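Local coordinates for soluble lytic murein transglycosylase (Escherichia coli, PDB 1QSA), which cleaves the glycosidic bonds between N-acetylmuramic acid and N-acetylglucosamine in peptidoglycan, forming a 1,6-anhydro bond in the muramic acid residue, at residues S469-E478 / Y587-Y598. Residues are numbered along the deposited sequence; the frame is centred on the assembly and turned at random.
With SO4 (sulfate ion), chain B; SO4 (sulfate ion), chain H.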
ATOM      1  N   SER A 469     -21.132  13.186  -5.086  1.00 10.38           N
ATOM      2  CA  SER A 469     -20.804  12.185  -4.070  1.00 10.59           C
ATOM      3  C   SER A 469     -19.822  11.142  -4.607  1.00  9.30           C
ATOM      4  O   SER A 469     -18.907  10.712  -3.900  1.00 11.99           O
ATOM      5  CB  SER A 469     -22.089  11.496  -3.580  1.00 11.48           C
ATOM      6  OG  SER A 469     -22.703  10.743  -4.624  1.00 10.83           O
ATOM      7  N   TYR A 470     -20.007  10.771  -5.867  1.00 10.26           N
ATOM      8  CA  TYR A 470     -19.164   9.779  -6.509  1.00  8.44           C
ATOM      9  C   TYR A 470     -17.733  10.291  -6.697  1.00  9.42           C
ATOM     10  O   TYR A 470     -16.775   9.561  -6.415  1.00  8.24           O
ATOM     11  CB  TYR A 470     -19.789   9.338  -7.834  1.00  8.58           C
ATOM     12  CG  TYR A 470     -18.950   8.340  -8.578  1.00  9.70           C
ATOM     13  CD1 TYR A 470     -18.514   7.162  -7.952  1.00  9.15           C
ATOM     14  CD2 TYR A 470     -18.538   8.589  -9.891  1.00  9.49           C
ATOM     15  CE1 TYR A 470     -17.676   6.256  -8.619  1.00  9.43           C
ATOM     16  CE2 TYR A 470     -17.709   7.694 -10.563  1.00  9.77           C
ATOM     17  CZ  TYR A 470     -17.282   6.535  -9.923  1.00  9.44           C
ATOM     18  OH  TYR A 470     -16.434   5.671 -10.588  1.00  8.10           O
ATOM     19  N   ALA A 471     -17.586  11.524  -7.191  1.00  9.07           N
ATOM     20  CA  ALA A 471     -16.249  12.123  -7.363  1.00  9.01           C
ATOM     21  C   ALA A 471     -15.544  12.195  -6.005  1.00  8.89           C
ATOM     22  O   ALA A 471     -14.347  11.909  -5.886  1.00  9.18           O
ATOM     23  CB  ALA A 471     -16.356  13.508  -7.969  1.00 10.67           C
ATOM     24  N   MET A 472     -16.300  12.541  -4.968  1.00  7.58           N
ATOM     25  CA  MET A 472     -15.762  12.606  -3.617  1.00  8.57           C
ATOM     26  C   MET A 472     -15.326  11.235  -3.097  1.00  8.72           C
ATOM     27  O   MET A 472     -14.278  11.131  -2.460  1.00  9.54           O
ATOM     28  CB  MET A 472     -16.762  13.282  -2.677  1.00  9.16           C
ATOM     29  CG  MET A 472     -16.902  14.760  -3.011  1.00 10.47           C
ATOM     30  SD  MET A 472     -18.164  15.632  -2.082  1.00 12.53           S
ATOM     31  CE  MET A 472     -17.296  15.970  -0.531  1.00 11.76           C
ATOM     32  N   ALA A 473     -16.097  10.191  -3.401  1.00  7.82           N
ATOM     33  CA  ALA A 473     -15.759   8.825  -2.990  1.00  8.05           C
ATOM     34  C   ALA A 473     -14.431   8.413  -3.628  1.00  8.29           C
ATOM     35  O   ALA A 473     -13.599   7.780  -2.982  1.00  8.93           O
ATOM     36  CB  ALA A 473     -16.857   7.845  -3.417  1.00  8.38           C
ATOM     37  N   ILE A 474     -14.272   8.722  -4.913  1.00  9.18           N
ATOM     38  CA  ILE A 474     -13.040   8.384  -5.639  1.00  8.55           C
ATOM     39  C   ILE A 474     -11.842   9.089  -4.989  1.00  9.67           C
ATOM     40  O   ILE A 474     -10.809   8.465  -4.708  1.00  8.12           O
ATOM     41  CB  ILE A 474     -13.175   8.753  -7.151  1.00  9.40           C
ATOM     42  CG1 ILE A 474     -14.145   7.777  -7.849  1.00  7.77           C
ATOM     43  CG2 ILE A 474     -11.791   8.768  -7.852  1.00  9.11           C
ATOM     44  CD1 ILE A 474     -13.526   6.410  -8.224  1.00  9.93           C
ATOM     45  N   ALA A 475     -11.985  10.385  -4.715  1.00  9.31           N
ATOM     46  CA  ALA A 475     -10.899  11.137  -4.080  1.00  9.03           C
ATOM     47  C   ALA A 475     -10.557  10.592  -2.687  1.00  9.58           C
ATOM     48  O   ALA A 475      -9.382  10.455  -2.327  1.00  8.30           O
ATOM     49  CB  ALA A 475     -11.269  12.612  -3.997  1.00 10.09           C
ATOM     50  N   ARG A 476     -11.591  10.259  -1.910  1.00 10.29           N
ATOM     51  CA  ARG A 476     -11.399   9.718  -0.565  1.00  9.26           C
ATOM     52  C   ARG A 476     -10.589   8.420  -0.628  1.00  9.24           C
ATOM     53  O   ARG A 476      -9.646   8.225   0.138  1.00 10.06           O
ATOM     54  CB  ARG A 476     -12.763   9.484   0.099  1.00 10.46           C
ATOM     55  CG  ARG A 476     -12.719   8.642   1.383  1.00 12.66           C
ATOM     56  CD  ARG A 476     -11.926   9.311   2.493  1.00 15.67           C
ATOM     57  NE  ARG A 476     -11.973   8.530   3.731  1.00 13.02           N
ATOM     58  CZ  ARG A 476     -11.252   7.443   3.970  1.00 14.93           C
ATOM     59  NH1 ARG A 476     -10.379   7.007   3.067  1.00 17.13           N
ATOM     60  NH2 ARG A 476     -11.365   6.819   5.144  1.00 14.54           N
ATOM     61  N   GLN A 477     -10.926   7.560  -1.588  1.00  8.41           N
ATOM     62  CA  GLN A 477     -10.218   6.300  -1.757  1.00  9.02           C
ATOM     63  C   GLN A 477      -8.782   6.532  -2.212  1.00 10.12           C
ATOM     64  O   GLN A 477      -7.853   5.911  -1.690  1.00 10.06           O
ATOM     65  CB  GLN A 477     -10.941   5.412  -2.781  1.00  9.52           C
ATOM     66  CG  GLN A 477     -10.089   4.268  -3.354  1.00  9.68           C
ATOM     67  CD  GLN A 477      -9.677   3.248  -2.317  1.00 10.88           C
ATOM     68  OE1 GLN A 477     -10.395   2.994  -1.353  1.00 13.19           O
ATOM     69  NE2 GLN A 477      -8.504   2.656  -2.504  1.00 13.32           N
ATOM     70  N   GLU A 478      -8.613   7.449  -3.160  1.00  8.78           N
ATOM     71  CA  GLU A 478      -7.291   7.713  -3.733  1.00  9.69           C
ATOM     72  C   GLU A 478      -6.260   8.359  -2.811  1.00 10.31           C
ATOM     73  O   GLU A 478      -5.130   7.864  -2.672  1.00  9.85           O
ATOM     74  CB  GLU A 478      -7.423   8.584  -5.002  1.00  9.28           C
ATOM     75  CG  GLU A 478      -8.124   7.904  -6.193  1.00  9.73           C
ATOM     76  CD  GLU A 478      -7.309   6.766  -6.802  1.00 11.03           C
ATOM     77  OE1 GLU A 478      -6.195   6.478  -6.313  1.00 12.44           O
ATOM     78  OE2 GLU A 478      -7.781   6.166  -7.798  1.00  9.63           O
ATOM     79  N   TYR A 587     -10.805  -1.867  -4.624  1.00 10.28           N
ATOM     80  CA  TYR A 587     -11.021  -0.453  -4.950  1.00  7.96           C
ATOM     81  C   TYR A 587     -12.508  -0.202  -5.251  1.00  9.42           C
ATOM     82  O   TYR A 587     -13.114   0.739  -4.723  1.00  7.82           O
ATOM     83  CB  TYR A 587     -10.167  -0.109  -6.177  1.00  8.58           C
ATOM     84  CG  TYR A 587     -10.216   1.333  -6.637  1.00  9.48           C
ATOM     85  CD1 TYR A 587     -11.176   1.764  -7.552  1.00  9.25           C
ATOM     86  CD2 TYR A 587      -9.275   2.254  -6.190  1.00  9.66           C
ATOM     87  CE1 TYR A 587     -11.200   3.081  -8.016  1.00  8.22           C
ATOM     88  CE2 TYR A 587      -9.282   3.579  -6.647  1.00  9.78           C
ATOM     89  CZ  TYR A 587     -10.247   3.981  -7.561  1.00  7.95           C
ATOM     90  OH  TYR A 587     -10.253   5.260  -8.055  1.00  9.62           O
ATOM     91  N   VAL A 588     -13.095  -1.046  -6.100  1.00  8.53           N
ATOM     92  CA  VAL A 588     -14.495  -0.897  -6.491  1.00 10.27           C
ATOM     93  C   VAL A 588     -15.416  -1.036  -5.277  1.00  9.59           C
ATOM     94  O   VAL A 588     -16.321  -0.225  -5.092  1.00 10.17           O
ATOM     95  CB  VAL A 588     -14.868  -1.892  -7.611  1.00 10.32           C
ATOM     96  CG1 VAL A 588     -16.350  -1.821  -7.919  1.00 10.53           C
ATOM     97  CG2 VAL A 588     -14.064  -1.544  -8.866  1.00  9.29           C
ATOM     98  N   LYS A 589     -15.149  -2.036  -4.442  1.00 10.22           N
ATOM     99  CA  LYS A 589     -15.941  -2.249  -3.231  1.00  7.83           C
ATOM    100  C   LYS A 589     -15.870  -1.019  -2.328  1.00  9.79           C
ATOM    101  O   LYS A 589     -16.893  -0.530  -1.850  1.00 10.76           O
ATOM    102  CB  LYS A 589     -15.438  -3.482  -2.482  1.00  7.98           C
ATOM    103  CG  LYS A 589     -15.748  -4.790  -3.202  1.00  8.67           C
ATOM    104  CD  LYS A 589     -15.208  -5.967  -2.428  1.00  9.30           C
ATOM    105  CE  LYS A 589     -15.557  -7.283  -3.114  1.00 10.55           C
ATOM    106  NZ  LYS A 589     -14.915  -8.436  -2.375  1.00 12.91           N
ATOM    107  N   ASN A 590     -14.663  -0.514  -2.109  1.00  9.37           N
ATOM    108  CA  ASN A 590     -14.497   0.673  -1.275  1.00  9.47           C
ATOM    109  C   ASN A 590     -15.232   1.885  -1.850  1.00  8.89           C
ATOM    110  O   ASN A 590     -15.974   2.558  -1.154  1.00  8.98           O
ATOM    111  CB  ASN A 590     -13.012   1.039  -1.138  1.00  9.60           C
ATOM    112  CG  ASN A 590     -12.271   0.144  -0.169  1.00 12.73           C
ATOM    113  OD1 ASN A 590     -12.874  -0.651   0.567  1.00 14.25           O
ATOM    114  ND2 ASN A 590     -10.952   0.290  -0.138  1.00 11.75           N
ATOM    115  N   VAL A 591     -15.019   2.161  -3.130  1.00  8.81           N
ATOM    116  CA  VAL A 591     -15.631   3.343  -3.730  1.00  8.59           C
ATOM    117  C   VAL A 591     -17.163   3.321  -3.666  1.00  9.10           C
ATOM    118  O   VAL A 591     -17.787   4.342  -3.360  1.00  9.31           O
ATOM    119  CB  VAL A 591     -15.098   3.578  -5.164  1.00  9.17           C
ATOM    120  CG1 VAL A 591     -15.886   4.695  -5.856  1.00  9.37           C
ATOM    121  CG2 VAL A 591     -13.596   3.929  -5.110  1.00  9.87           C
ATOM    122  N   LEU A 592     -17.762   2.151  -3.902  1.00  8.62           N
ATOM    123  CA  LEU A 592     -19.217   2.023  -3.828  1.00  9.02           C
ATOM    124  C   LEU A 592     -19.700   2.227  -2.384  1.00  9.08           C
ATOM    125  O   LEU A 592     -20.685   2.944  -2.170  1.00 10.37           O
ATOM    126  CB  LEU A 592     -19.679   0.669  -4.372  1.00 10.53           C
ATOM    127  CG  LEU A 592     -19.405   0.463  -5.872  1.00 14.12           C
ATOM    128  CD1 LEU A 592     -19.789  -0.965  -6.247  1.00 15.10           C
ATOM    129  CD2 LEU A 592     -20.138   1.466  -6.727  1.00 15.37           C
ATOM    130  N   ALA A 593     -18.984   1.670  -1.401  1.00  9.09           N
ATOM    131  CA  ALA A 593     -19.361   1.867  -0.002  1.00  9.64           C
ATOM    132  C   ALA A 593     -19.203   3.351   0.377  1.00  9.66           C
ATOM    133  O   ALA A 593     -20.103   3.941   1.003  1.00 10.00           O
ATOM    134  CB  ALA A 593     -18.505   0.993   0.911  1.00 10.13           C
ATOM    135  N   TYR A 594     -18.126   3.981  -0.092  1.00  8.16           N
ATOM    136  CA  TYR A 594     -17.854   5.392   0.227  1.00  9.43           C
ATOM    137  C   TYR A 594     -18.863   6.346  -0.405  1.00  9.61           C
ATOM    138  O   TYR A 594     -19.243   7.354   0.198  1.00  9.75           O
ATOM    139  CB  TYR A 594     -16.448   5.787  -0.203  1.00  9.50           C
ATOM    140  CG  TYR A 594     -15.305   5.070   0.495  1.00  7.17           C
ATOM    141  CD1 TYR A 594     -15.521   4.154   1.536  1.00  8.10           C
ATOM    142  CD2 TYR A 594     -13.990   5.299   0.084  1.00 10.29           C
ATOM    143  CE1 TYR A 594     -14.439   3.482   2.149  1.00  8.20           C
ATOM    144  CE2 TYR A 594     -12.916   4.640   0.680  1.00  9.98           C
ATOM    145  CZ  TYR A 594     -13.151   3.735   1.705  1.00 10.92           C
ATOM    146  OH  TYR A 594     -12.099   3.050   2.239  1.00 13.84           O
ATOM    147  N   ASP A 595     -19.297   6.024  -1.621  1.00  8.89           N
ATOM    148  CA  ASP A 595     -20.285   6.854  -2.315  1.00  9.83           C
ATOM    149  C   ASP A 595     -21.582   6.834  -1.477  1.00  9.50           C
ATOM    150  O   ASP A 595     -22.197   7.878  -1.262  1.00 11.39           O
ATOM    151  CB  ASP A 595     -20.513   6.341  -3.750  1.00  8.71           C
ATOM    152  CG  ASP A 595     -21.205   7.369  -4.632  1.00 11.03           C
ATOM    153  OD1 ASP A 595     -21.558   8.440  -4.109  1.00 13.18           O
ATOM    154  OD2 ASP A 595     -21.387   7.128  -5.843  1.00 10.33           O
ATOM    155  N   ALA A 596     -21.951   5.667  -0.953  1.00 10.73           N
ATOM    156  CA  ALA A 596     -23.147   5.572  -0.102  1.00 11.54           C
ATOM    157  C   ALA A 596     -22.976   6.441   1.158  1.00 11.37           C
ATOM    158  O   ALA A 596     -23.899   7.177   1.530  1.00 10.20           O
ATOM    159  CB  ALA A 596     -23.430   4.125   0.274  1.00 11.13           C
ATOM    160  N   TYR A 597     -21.796   6.400   1.781  1.00 10.44           N
ATOM    161  CA  TYR A 597     -21.549   7.224   2.966  1.00 10.56           C
ATOM    162  C   TYR A 597     -21.669   8.703   2.599  1.00 11.72           C
ATOM    163  O   TYR A 597     -22.291   9.470   3.320  1.00 13.78           O
ATOM    164  CB  TYR A 597     -20.154   6.977   3.535  1.00 10.48           C
ATOM    165  CG  TYR A 597     -19.904   5.584   4.043  1.00 11.28           C
ATOM    166  CD1 TYR A 597     -20.932   4.819   4.587  1.00 12.55           C
ATOM    167  CD2 TYR A 597     -18.621   5.020   3.970  1.00 12.64           C
ATOM    168  CE1 TYR A 597     -20.694   3.523   5.049  1.00 13.77           C
ATOM    169  CE2 TYR A 597     -18.378   3.733   4.417  1.00 13.46           C
ATOM    170  CZ  TYR A 597     -19.422   2.989   4.954  1.00 14.75           C
ATOM    171  OH  TYR A 597     -19.195   1.704   5.368  1.00 16.71           O
ATOM    172  N   TYR A 598     -21.083   9.097   1.464  1.00 10.58           N
ATOM    173  CA  TYR A 598     -21.160  10.488   1.030  1.00 11.06           C
ATOM    174  C   TYR A 598     -22.580  10.928   0.747  1.00 11.76           C
ATOM    175  O   TYR A 598     -22.982  12.030   1.132  1.00 13.06           O
ATOM    176  CB  TYR A 598     -20.207  10.760  -0.145  1.00 10.71           C
ATOM    177  CG  TYR A 598     -18.827  11.127   0.367  1.00  9.33           C
ATOM    178  CD1 TYR A 598     -18.626  12.329   1.042  1.00 11.22           C
ATOM    179  CD2 TYR A 598     -17.762  10.230   0.302  1.00 12.00           C
ATOM    180  CE1 TYR A 598     -17.400  12.629   1.659  1.00 11.86           C
ATOM    181  CE2 TYR A 598     -16.522  10.523   0.923  1.00 10.64           C
ATOM    182  CZ  TYR A 598     -16.358  11.714   1.601  1.00 12.81           C
ATOM    183  OH  TYR A 598     -15.186  11.963   2.291  1.00 10.93           O
TER
HETATM  184  S   SO4 B 701     -15.831   0.512   5.411  1.00 30.99           S
HETATM  185  O1  SO4 B 701     -16.604   0.490   4.154  1.00 31.23           O
HETATM  186  O2  SO4 B 701     -16.535   1.347   6.404  1.00 29.06           O
HETATM  187  O3  SO4 B 701     -15.728  -0.871   5.909  1.00 34.92           O
HETATM  188  O4  SO4 B 701     -14.473   1.038   5.183  1.00 31.20           O
HETATM  189  S   SO4 H 707      -9.780   3.685   5.446  1.00 61.16           S
HETATM  190  O1  SO4 H 707     -11.130   3.366   4.941  1.00 61.59           O
HETATM  191  O2  SO4 H 707      -8.868   2.562   5.162  1.00 61.52           O
HETATM  192  O3  SO4 H 707      -9.285   4.900   4.778  1.00 61.29           O
HETATM  193  O4  SO4 H 707      -9.848   3.913   6.898  1.00 61.24           O
HETATM  194  O   HOH W   1      -9.540   3.186   1.219  1.00 18.60           O
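Tyr587 OH donates a hydrogen bond to Glu478 OE2 at 2.6 Å. Glu478 is the predicted active-site residue. The hydroxyl meets OE2 from above the carboxylate plane, 35° out of it, while the carboxylate lies at the edge of the ring. Gln477 CG approaches the same ring obliquely, 3.5 Å from Tyr587 CE2. Ile474 CD1 touches Tyr587 OH. Without the ring and hydroxyl of Tyr587, as with an alanine here, Glu478 OE2 would probably lose this donor and a gap would open beside Gln477 and Ile474.

Gln477 CG is anti to the backbone N (chi1 162°) and its chain bends at chi2, which brings OE1 to Asn590. Asn590 ND2 donates a hydrogen bond to Gln477 OE1 (3.0 Å), tilted from the carbonyl plane. A water also donates to Gln477 OE1 and to Tyr594 OH. Val591 fits as a knob among Tyr470, Ala473, Ile474 and Gln477.

At the other end, Ser469 OG donates to the syn lone pair of Asp595 OD1 at 2.6 Å. Asp595 OD2 is held by a salt bridge to Arg545. Met472 CB lies over the centre of the Tyr598 ring, 4.2 Å from its centroid. Tyr598 OH is hydrogen-bonded to Pro450 O and Trp481 NE1.

The axes of the two helical segments approach to 8.2 Å, at 127° between their directions. In this lysozyme-like domain, helix 545-554 packs against Glu478, Tyr587 and Val591, and helix 454-461 against Met472.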